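PDB 6OX6: Tas1 from Pseudomonas aeruginosa, which is a type VI secretion toxin that pyrophosphorylates adenosine nucleotides to make (p)ppApp, depleting ADP and ATP in competitor cells. Local coordinates for residues 309-314 / 361-366. Sequence-based numbering, arbitrary orientation.
Sequences RNTIIV and EIQVNS. With ACT (acetate ion), chain I.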
loop_
_atom_site.group_PDB
_atom_site.type_symbol
_atom_site.label_atom_id
_atom_site.label_comp_id
_atom_site.label_asym_id
_atom_site.label_seq_id
_atom_site.Cartn_x
_atom_site.Cartn_y
_atom_site.Cartn_z
ATOM N N ARG A 309 0.728 -10.276 -7.611
ATOM C CA ARG A 309 1.474 -9.044 -7.420
ATOM C C ARG A 309 2.899 -9.223 -7.904
ATOM O O ARG A 309 3.422 -10.336 -7.928
ATOM C CB ARG A 309 1.450 -8.619 -5.951
ATOM C CG ARG A 309 2.108 -9.597 -5.015
ATOM C CD ARG A 309 2.337 -8.929 -3.671
ATOM N NE ARG A 309 3.158 -9.765 -2.808
ATOM C CZ ARG A 309 4.486 -9.826 -2.876
ATOM N NH1 ARG A 309 5.151 -9.070 -3.753
ATOM N NH2 ARG A 309 5.148 -10.638 -2.063
ATOM N N ASN A 310 3.533 -8.114 -8.280
ATOM C CA ASN A 310 4.970 -8.139 -8.503
ATOM C C ASN A 310 5.532 -6.742 -8.278
ATOM O O ASN A 310 4.812 -5.800 -7.937
ATOM C CB ASN A 310 5.332 -8.684 -9.891
ATOM C CG ASN A 310 4.653 -7.943 -11.006
ATOM O OD1 ASN A 310 4.745 -6.714 -11.098
ATOM N ND2 ASN A 310 4.028 -8.692 -11.920
ATOM N N THR A 311 6.837 -6.628 -8.422
ATOM C CA THR A 311 7.553 -5.381 -8.223
ATOM C C THR A 311 8.439 -5.137 -9.433
ATOM O O THR A 311 9.143 -6.048 -9.889
ATOM C CB THR A 311 8.429 -5.418 -6.934
ATOM O OG1 THR A 311 7.628 -5.776 -5.798
ATOM C CG2 THR A 311 9.062 -4.066 -6.668
ATOM N N ILE A 312 8.425 -3.908 -9.936
ATOM C CA ILE A 312 9.346 -3.495 -10.981
ATOM C C ILE A 312 10.428 -2.628 -10.352
ATOM O O ILE A 312 10.139 -1.618 -9.698
ATOM C CB ILE A 312 8.619 -2.757 -12.108
ATOM C CG1 ILE A 312 7.558 -3.668 -12.734
ATOM C CG2 ILE A 312 9.613 -2.270 -13.127
ATOM C CD1 ILE A 312 6.681 -2.979 -13.780
ATOM N N ILE A 313 11.675 -3.034 -10.516
ATOM C CA ILE A 313 12.806 -2.296 -9.961
ATOM C C ILE A 313 13.524 -1.657 -11.132
ATOM O O ILE A 313 14.002 -2.361 -12.029
ATOM C CB ILE A 313 13.749 -3.202 -9.148
ATOM C CG1 ILE A 313 13.000 -3.852 -7.980
ATOM C CG2 ILE A 313 14.979 -2.437 -8.643
ATOM C CD1 ILE A 313 12.543 -5.268 -8.282
ATOM N N VAL A 314 13.569 -0.324 -11.149
ATOM C CA VAL A 314 14.276 0.420 -12.184
ATOM C C VAL A 314 15.030 1.545 -11.499
ATOM O O VAL A 314 14.785 1.861 -10.335
ATOM C CB VAL A 314 13.324 0.969 -13.272
ATOM C CG1 VAL A 314 12.812 -0.169 -14.173
ATOM C CG2 VAL A 314 12.142 1.706 -12.635
ATOM N N GLU A 361 -1.590 -6.331 -8.704
ATOM C CA GLU A 361 -0.810 -5.246 -8.106
ATOM C C GLU A 361 0.580 -5.200 -8.728
ATOM O O GLU A 361 1.288 -6.207 -8.733
ATOM C CB GLU A 361 -0.664 -5.424 -6.592
ATOM C CG GLU A 361 0.396 -4.496 -5.984
ATOM C CD GLU A 361 0.676 -4.748 -4.489
ATOM O OE1 GLU A 361 1.592 -5.557 -4.152
ATOM O OE2 GLU A 361 -0.010 -4.121 -3.646
ATOM N N ILE A 362 0.984 -4.034 -9.230
ATOM C CA ILE A 362 2.354 -3.850 -9.709
ATOM C C ILE A 362 2.975 -2.647 -9.004
ATOM O O ILE A 362 2.547 -1.504 -9.215
ATOM C CB ILE A 362 2.424 -3.664 -11.226
ATOM C CG1 ILE A 362 1.868 -4.882 -11.949
ATOM C CG2 ILE A 362 3.866 -3.474 -11.609
ATOM C CD1 ILE A 362 1.743 -4.680 -13.463
ATOM N N GLN A 363 4.010 -2.890 -8.212
ATOM C CA GLN A 363 4.725 -1.817 -7.534
ATOM C C GLN A 363 5.990 -1.478 -8.298
ATOM O O GLN A 363 6.576 -2.332 -8.962
ATOM C CB GLN A 363 5.108 -2.219 -6.117
ATOM C CG GLN A 363 3.945 -2.444 -5.207
ATOM C CD GLN A 363 4.420 -2.757 -3.823
ATOM O OE1 GLN A 363 4.781 -3.889 -3.519
ATOM N NE2 GLN A 363 4.490 -1.748 -2.996
ATOM N N VAL A 364 6.432 -0.234 -8.168
ATOM C CA VAL A 364 7.638 0.230 -8.837
ATOM C C VAL A 364 8.433 1.066 -7.854
ATOM O O VAL A 364 7.868 1.897 -7.131
ATOM C CB VAL A 364 7.337 1.068 -10.100
ATOM C CG1 VAL A 364 8.576 1.150 -10.936
ATOM C CG2 VAL A 364 6.163 0.482 -10.921
ATOM N N ASN A 365 9.746 0.876 -7.852
ATOM C CA ASN A 365 10.612 1.683 -6.999
ATOM C C ASN A 365 12.039 1.520 -7.482
ATOM O O ASN A 365 12.335 0.668 -8.322
ATOM C CB ASN A 365 10.514 1.281 -5.525
ATOM C CG ASN A 365 10.485 2.491 -4.599
ATOM O OD1 ASN A 365 11.110 3.512 -4.890
ATOM N ND2 ASN A 365 9.733 2.397 -3.508
ATOM N N SER A 366 12.922 2.352 -6.930
ATOM C CA SER A 366 14.341 2.298 -7.213
ATOM C C SER A 366 15.049 1.316 -6.281
ATOM O O SER A 366 14.512 0.925 -5.234
ATOM C CB SER A 366 14.954 3.684 -7.057
ATOM O OG SER A 366 14.732 4.173 -5.748
HETATM C C ACT I . 8.244 -2.130 -1.997
HETATM O O ACT I . 7.288 -2.018 -1.173
HETATM O OXT ACT I . 9.245 -2.904 -1.944
HETATM C CH3 ACT I . 8.159 -1.173 -3.257
HETATM O O HOH W 1 4.383 -5.929 -5.241
HETATM O O HOH W 2 7.193 -5.241 -3.100
#
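Arg-309 to Ile-313 and Glu-361 to Asn-365 pair as parallel neighbours in the middle of the five-stranded mixed sheet of this toxin domain. Five backbone hydrogen bonds zip them together. Asn-310 gives its N to Glu-361 O and takes Gln-363 N on its O, the latter nearly straight at 175°. Ile-312 N reaches Gln-363 O at a short 2.6 Å, and Ile-312 O accepts Asn-365 N. Val-314 N to Asn-365 O closes the ladder.

One face is mainly apolar. Ile-312 CD1 lies 3.6 Å from Ile-362 CG2. Val-364 CG1, anti to its backbone N (chi1 -163°), meets Ile-312 CB. Val-314, just past the strand end, adds its CG2 at 4.0 Å from Val-364 CG1. Asn-310 is the polar member here. Its OD1 sits 3.4 Å from Ile-362 CG2 and is buried without a polar partner, while its ND2 bonds to Asp-264.

The other face is wetter. Arg-309 and Glu-361 run side by side, with Arg-309 CD 3.5 Å from Glu-361 OE1. Their charged atoms stay apart: Arg-309 NE is 4.7 Å from Glu-361 OE1. Thr-311 OG1 and Gln-363 OE1 are joined through two waters. The first also lies 2.7 Å from Asn-310 O, though it has more acceptors in reach than protons. The second donates to Gln-363 OE1. Gln-363 NE2 makes a weak bond to an acetate ion, probably from the crystallisation liquor, which Lys-373 also holds. Asn-365 OD1 accepts the N of Ser-366, the N-cap residue of helix 367-373, and its ND2 bonds to Ser-346 O.

Helices 256-273 and 319-328 pack on the apolar face, and helix 367-373 touches Ile-313 and Asn-365 on the other. Strand 277-280 flanks 309-313 antiparallel, and strand 347-353 does the same for 361-365.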